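Local structure of F1 capsule-anchoring protein (Yersinia pestis, 2XET) at residues A[6-11]-A[51-56]; A[2-7]-A[65-70]. The protein serves as the Caf1A usher, taking part in F1 capsular antigen assembly, probably at the outer membrane, and is represented here by its C-terminal domain. One frame throughout, in Å; residues are numbered along the deposited sequence.

Contact 1 (A[6-11]-A[51-56]); sequences LHLKRS and ILVKWG
Between Leu6, Leu8 and Arg10 on one side and Ile51, Val53 and Trp55 on the other, strand segments 6-10 and 51-54 face each other across a beta-sandwich core, their axes 10.7 Å apart at closest approach and crossing at -63°. Leu8 and Val53 mark the nearest backbone approach, with 9.3 Å between their CA atoms. That spacing leaves no backbone hydrogen bonds between the strands; methyl groups fill the gap instead. Leu6 and Ile51 meet tip to tip, CD2 of Leu6 lying 3.8 Å from CD1 of Ile51. The reach of Ile51 follows from its torsions: CG1 sits between backbone N and carbonyl carbon (chi1 63°), and CD1 extends onward with chi2 nearly anti. Leu8 divides its two branches, CD2 brushing Ile51 CD1 while CD1 meets Val53 CG2 at 4.0 Å, again tip to tip. Ser65 and Cys85 continue this core beside Leu8 and Val53. At the end of the interface the character changes from apolar to cationic. Arg10, whose NH2 is salt-bridged to Asp12, crosses the Trp55 indole obliquely, the guanidinium and ring planes 26° apart; its NH1 approaches Trp55 CZ2 to 3.3 Å.

Contact 2 (A[2-7]-A[65-70]); sequences GRLFLH and SNVVLP. With SO4 (sulfate ion), chain D.
The guanidinium of Arg3 receives a sulfate ion at its edge, with O1 in the plane of the group, while the neighbouring residues Gly2 and Leu4 meet Leu69 and Val67 in the core. Arg3 NE donates to sulfate O1 at 3.0 Å in a nearly straight bond (169°), and NH2 donates to O3 at 3.1 Å; a second bond from NH2 to O1 is weak. The remaining nitrogen, NH1, is held by the carbonyl oxygens of Ile75 and Gly77, and the sulfate is also bound by the backbone nitrogens of Gly1 and Gly44. The CB of Arg3 points away from segment 65-70, as expected for a strand that turns successive residues to opposite faces.

On the inner face the contact is a run of aliphatic branches. Leu69 CD1 lies 3.7 Å from Gly2 CA, packing directly against the backbone where there is no side chain. The other methyl of Leu69, CD2, is 4.0 Å from Leu4 CD1, and the same Leu4 methyl touches Val67 CG1. Leu4 meets both partners at a slant, with CD1 at the meeting point. Val67 also uses its second branch, CG2 meeting Leu6 CD2 at 3.8 Å. Leu42 and Leu45 of strand 39-45 and Leu81 of strand 79-87 enclose Leu4 further.

No hydrogen bond joins the two segments, and their cohesion is that of a sandwich core, dependent on close-fitting methyl groups. The charged chemistry stays on the outer side of segment 2-7, where the sulfate, probably acquired from the crystallisation liquor, would be expected to offset part of the positive charge of Arg3.

In the fold
Strand 2-10 serves both contacts: contact 1 takes its C-terminal half across to strand 48-54, contact 2 its N-terminal half to strand 62-68, with Leu6 working in both and the contact centres about 12 Å apart. One strand of a beta sandwich can thus cover two neighbours in the opposing layer. Those two strands are antiparallel, probably joined by a hydrogen bond between Ile51 N and Ser65 O at 2.9 Å. The two apolar clusters are continuous, since Ile51 CD1 packs on Val67 CG2 at 3.9 Å. The polar groups lie toward the two ends of strand 2-10, the sulfate site near its start and the Arg10 guanidinium at its finish.

Contact 1 (A[6-11]-A[51-56])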
loop_
_atom_site.group_PDB
_atom_site.type_symbol
_atom_site.label_atom_id
_atom_site.label_comp_id
_atom_site.label_asym_id
_atom_site.label_seq_id
_atom_site.Cartn_x
_atom_site.Cartn_y
_atom_site.Cartn_z
ATOM N N LEU A 6 5.517 1.174 -3.851
ATOM C CA LEU A 6 5.384 1.314 -2.400
ATOM C C LEU A 6 5.896 0.088 -1.649
ATOM O O LEU A 6 5.378 -1.021 -1.830
ATOM C CB LEU A 6 3.911 1.562 -2.041
ATOM C CG LEU A 6 3.591 1.838 -0.577
ATOM C CD1 LEU A 6 4.251 3.142 -0.120
ATOM C CD2 LEU A 6 2.074 1.888 -0.397
ATOM N N HIS A 7 6.953 0.279 -0.852
ATOM C CA HIS A 7 7.505 -0.809 -0.067
ATOM C C HIS A 7 6.825 -0.815 1.280
ATOM O O HIS A 7 6.918 0.161 2.020
ATOM C CB HIS A 7 9.030 -0.642 0.131
ATOM C CG HIS A 7 9.689 -1.809 0.793
ATOM N ND1 HIS A 7 10.888 -1.693 1.469
ATOM C CD2 HIS A 7 9.332 -3.114 0.879
ATOM C CE1 HIS A 7 11.234 -2.875 1.952
ATOM N NE2 HIS A 7 10.308 -3.753 1.611
ATOM N N LEU A 8 6.117 -1.902 1.575
ATOM C CA LEU A 8 5.360 -2.023 2.814
ATOM C C LEU A 8 6.080 -2.920 3.797
ATOM O O LEU A 8 6.645 -3.919 3.400
ATOM C CB LEU A 8 3.969 -2.611 2.512
ATOM C CG LEU A 8 3.017 -1.725 1.706
ATOM C CD1 LEU A 8 1.927 -2.606 1.078
ATOM C CD2 LEU A 8 2.403 -0.618 2.576
ATOM N N LYS A 9 6.046 -2.574 5.083
ATOM C CA LYS A 9 6.519 -3.491 6.127
ATOM C C LYS A 9 5.509 -3.407 7.268
ATOM O O LYS A 9 5.010 -2.311 7.554
ATOM C CB LYS A 9 7.931 -3.119 6.602
ATOM C CG LYS A 9 8.568 -4.158 7.534
ATOM C CD LYS A 9 10.051 -3.905 7.812
ATOM C CE LYS A 9 10.290 -2.463 8.273
ATOM N NZ LYS A 9 11.648 -2.201 8.806
ATOM N N ARG A 10 5.195 -4.550 7.891
ATOM C CA ARG A 10 4.250 -4.551 8.996
ATOM C C ARG A 10 4.846 -3.829 10.214
ATOM O O ARG A 10 6.078 -3.747 10.356
ATOM C CB ARG A 10 3.894 -5.989 9.392
ATOM C CG ARG A 10 3.023 -6.716 8.343
ATOM C CD ARG A 10 3.221 -8.234 8.450
ATOM N NE ARG A 10 3.075 -8.758 9.809
ATOM C CZ ARG A 10 2.287 -9.783 10.145
ATOM N NH1 ARG A 10 1.560 -10.406 9.239
ATOM N NH2 ARG A 10 2.245 -10.197 11.403
ATOM N N SER A 11 3.968 -3.349 11.112
ATOM C CA SER A 11 4.415 -2.692 12.351
ATOM C C SER A 11 5.240 -3.622 13.287
ATOM O O SER A 11 6.007 -3.133 14.152
ATOM C CB SER A 11 3.240 -2.043 13.086
ATOM O OG SER A 11 2.144 -2.932 13.181
ATOM N N ILE A 51 -4.752 3.229 2.591
ATOM C CA ILE A 51 -4.953 1.874 2.052
ATOM C C ILE A 51 -5.119 0.801 3.124
ATOM O O ILE A 51 -4.679 0.971 4.275
ATOM C CB ILE A 51 -3.810 1.469 1.065
ATOM C CG1 ILE A 51 -2.453 1.427 1.788
ATOM C CG2 ILE A 51 -3.793 2.398 -0.178
ATOM C CD1 ILE A 51 -1.280 0.871 0.948
ATOM N N LEU A 52 -5.817 -0.272 2.741
ATOM C CA LEU A 52 -5.931 -1.483 3.522
ATOM C C LEU A 52 -5.183 -2.567 2.766
ATOM O O LEU A 52 -5.304 -2.676 1.544
ATOM C CB LEU A 52 -7.399 -1.898 3.645
ATOM C CG LEU A 52 -7.709 -3.146 4.483
ATOM C CD1 LEU A 52 -7.334 -2.999 5.972
ATOM C CD2 LEU A 52 -9.179 -3.567 4.320
ATOM N N VAL A 53 -4.423 -3.366 3.512
ATOM C CA VAL A 53 -3.645 -4.451 2.951
ATOM C C VAL A 53 -4.114 -5.696 3.701
ATOM O O VAL A 53 -4.088 -5.719 4.938
ATOM C CB VAL A 53 -2.139 -4.170 3.099
ATOM C CG1 VAL A 53 -1.320 -5.281 2.472
ATOM C CG2 VAL A 53 -1.800 -2.807 2.458
ATOM N N LYS A 54 -4.586 -6.708 2.973
ATOM C CA LYS A 54 -5.324 -7.805 3.613
ATOM C C LYS A 54 -4.902 -9.184 3.087
ATOM O O LYS A 54 -4.753 -9.349 1.871
ATOM C CB LYS A 54 -6.833 -7.593 3.425
ATOM C CG LYS A 54 -7.736 -8.517 4.270
ATOM C CD LYS A 54 -9.204 -8.158 4.078
ATOM C CE LYS A 54 -10.120 -9.110 4.844
ATOM N NZ LYS A 54 -11.548 -8.756 4.561
ATOM N N TRP A 55 -4.683 -10.134 4.004
ATOM C CA TRP A 55 -4.365 -11.530 3.640
ATOM C C TRP A 55 -5.220 -12.554 4.402
ATOM O O TRP A 55 -5.000 -13.757 4.292
ATOM C CB TRP A 55 -2.865 -11.839 3.846
ATOM C CG TRP A 55 -2.387 -11.475 5.214
ATOM C CD1 TRP A 55 -2.281 -12.306 6.298
ATOM C CD2 TRP A 55 -1.940 -10.178 5.655
ATOM N NE1 TRP A 55 -1.840 -11.604 7.390
ATOM C CE2 TRP A 55 -1.591 -10.306 7.024
ATOM C CE3 TRP A 55 -1.797 -8.925 5.033
ATOM C CZ2 TRP A 55 -1.140 -9.213 7.794
ATOM C CZ3 TRP A 55 -1.315 -7.842 5.793
ATOM C CH2 TRP A 55 -1.010 -7.997 7.164
ATOM N N GLY A 56 -6.196 -12.067 5.161
ATOM C CA GLY A 56 -7.158 -12.945 5.840
ATOM C C GLY A 56 -8.250 -12.173 6.548
ATOM O O GLY A 56 -8.251 -10.943 6.581
#

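Contact 2 (A[2-7]-A[65-70])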
loop_
_atom_site.group_PDB
_atom_site.type_symbol
_atom_site.label_atom_id
_atom_site.label_comp_id
_atom_site.label_asym_id
_atom_site.label_seq_id
_atom_site.Cartn_x
_atom_site.Cartn_y
_atom_site.Cartn_z
ATOM N N GLY A 2 -0.900 10.227 -9.622
ATOM C CA GLY A 2 0.364 9.783 -9.054
ATOM C C GLY A 2 0.609 8.298 -9.218
ATOM O O GLY A 2 -0.281 7.490 -8.997
ATOM N N ARG A 3 1.841 7.948 -9.583
ATOM C CA ARG A 3 2.230 6.553 -9.664
ATOM C C ARG A 3 3.466 6.310 -8.814
ATOM O O ARG A 3 4.383 7.160 -8.739
ATOM C CB ARG A 3 2.425 6.112 -11.122
ATOM C CG ARG A 3 3.592 6.737 -11.829
ATOM C CD ARG A 3 3.465 6.750 -13.371
ATOM N NE ARG A 3 2.492 7.743 -13.853
ATOM C CZ ARG A 3 2.715 9.056 -14.015
ATOM N NH1 ARG A 3 3.884 9.631 -13.709
ATOM N NH2 ARG A 3 1.737 9.835 -14.472
ATOM N N LEU A 4 3.491 5.149 -8.166
ATOM C CA LEU A 4 4.578 4.841 -7.246
ATOM C C LEU A 4 4.759 3.364 -6.985
ATOM O O LEU A 4 3.798 2.590 -7.078
ATOM C CB LEU A 4 4.357 5.563 -5.914
ATOM C CG LEU A 4 3.510 4.806 -4.886
ATOM C CD1 LEU A 4 3.913 5.281 -3.496
ATOM C CD2 LEU A 4 2.071 5.078 -5.187
ATOM N N PHE A 5 6.001 3.014 -6.650
ATOM C CA PHE A 5 6.372 1.737 -6.060
ATOM C C PHE A 5 6.307 1.984 -4.553
ATOM O O PHE A 5 6.987 2.908 -4.044
ATOM C CB PHE A 5 7.815 1.368 -6.420
ATOM C CG PHE A 5 8.019 1.063 -7.890
ATOM C CD1 PHE A 5 7.870 -0.239 -8.372
ATOM C CD2 PHE A 5 8.358 2.080 -8.780
ATOM C CE1 PHE A 5 8.053 -0.515 -9.732
ATOM C CE2 PHE A 5 8.531 1.810 -10.142
ATOM C CZ PHE A 5 8.377 0.511 -10.611
ATOM N N LEU A 6 5.517 1.174 -3.851
ATOM C CA LEU A 6 5.384 1.314 -2.400
ATOM C C LEU A 6 5.896 0.088 -1.649
ATOM O O LEU A 6 5.378 -1.021 -1.830
ATOM C CB LEU A 6 3.911 1.562 -2.041
ATOM C CG LEU A 6 3.591 1.838 -0.577
ATOM C CD1 LEU A 6 4.251 3.142 -0.120
ATOM C CD2 LEU A 6 2.074 1.888 -0.397
ATOM N N HIS A 7 6.953 0.279 -0.852
ATOM C CA HIS A 7 7.505 -0.809 -0.067
ATOM C C HIS A 7 6.825 -0.815 1.280
ATOM O O HIS A 7 6.918 0.161 2.020
ATOM C CB HIS A 7 9.030 -0.642 0.131
ATOM C CG HIS A 7 9.689 -1.809 0.793
ATOM N ND1 HIS A 7 10.888 -1.693 1.469
ATOM C CD2 HIS A 7 9.332 -3.114 0.879
ATOM C CE1 HIS A 7 11.234 -2.875 1.952
ATOM N NE2 HIS A 7 10.308 -3.753 1.611
ATOM N N SER A 65 -2.236 1.636 6.005
ATOM C CA SER A 65 -1.139 2.560 5.696
ATOM C C SER A 65 -1.648 3.886 5.108
ATOM O O SER A 65 -2.621 3.912 4.356
ATOM C CB SER A 65 -0.207 1.918 4.638
ATOM O OG SER A 65 0.516 0.817 5.160
ATOM N N ASN A 66 -0.961 4.987 5.427
ATOM C CA ASN A 66 -1.154 6.235 4.671
ATOM C C ASN A 66 -0.152 6.319 3.517
ATOM O O ASN A 66 1.000 5.873 3.640
ATOM C CB ASN A 66 -0.991 7.463 5.574
ATOM C CG ASN A 66 -2.029 7.512 6.694
ATOM O OD1 ASN A 66 -3.201 7.169 6.497
ATOM N ND2 ASN A 66 -1.596 7.936 7.879
ATOM N N VAL A 67 -0.600 6.852 2.390
ATOM C CA VAL A 67 0.251 6.986 1.197
ATOM C C VAL A 67 0.277 8.469 0.802
ATOM O O VAL A 67 -0.704 8.997 0.270
ATOM C CB VAL A 67 -0.251 6.104 0.013
ATOM C CG1 VAL A 67 0.746 6.138 -1.154
ATOM C CG2 VAL A 67 -0.443 4.637 0.456
ATOM N N VAL A 68 1.407 9.124 1.079
ATOM C CA VAL A 68 1.571 10.567 0.852
ATOM C C VAL A 68 2.634 10.769 -0.226
ATOM O O VAL A 68 3.775 10.357 -0.048
ATOM C CB VAL A 68 1.973 11.310 2.155
ATOM C CG1 VAL A 68 2.169 12.820 1.902
ATOM C CG2 VAL A 68 0.913 11.078 3.247
ATOM N N LEU A 69 2.229 11.345 -1.354
ATOM C CA LEU A 69 3.117 11.591 -2.479
ATOM C C LEU A 69 3.692 12.985 -2.370
ATOM O O LEU A 69 3.016 13.896 -1.863
ATOM C CB LEU A 69 2.348 11.512 -3.803
ATOM C CG LEU A 69 1.696 10.165 -4.138
ATOM C CD1 LEU A 69 0.953 10.294 -5.458
ATOM C CD2 LEU A 69 2.725 9.058 -4.197
ATOM N N PRO A 70 4.933 13.171 -2.861
ATOM C CA PRO A 70 5.465 14.523 -3.013
ATOM C C PRO A 70 4.554 15.403 -3.892
ATOM O O PRO A 70 3.751 14.884 -4.643
ATOM C CB PRO A 70 6.824 14.284 -3.692
ATOM C CG PRO A 70 7.230 12.896 -3.229
ATOM C CD PRO A 70 5.919 12.138 -3.240
HETATM S S SO4 D . -1.448 7.876 -13.817
HETATM O O1 SO4 D . -0.376 7.051 -14.396
HETATM O O2 SO4 D . -1.343 7.822 -12.372
HETATM O O3 SO4 D . -1.266 9.243 -14.307
HETATM O O4 SO4 D . -2.735 7.335 -14.272
#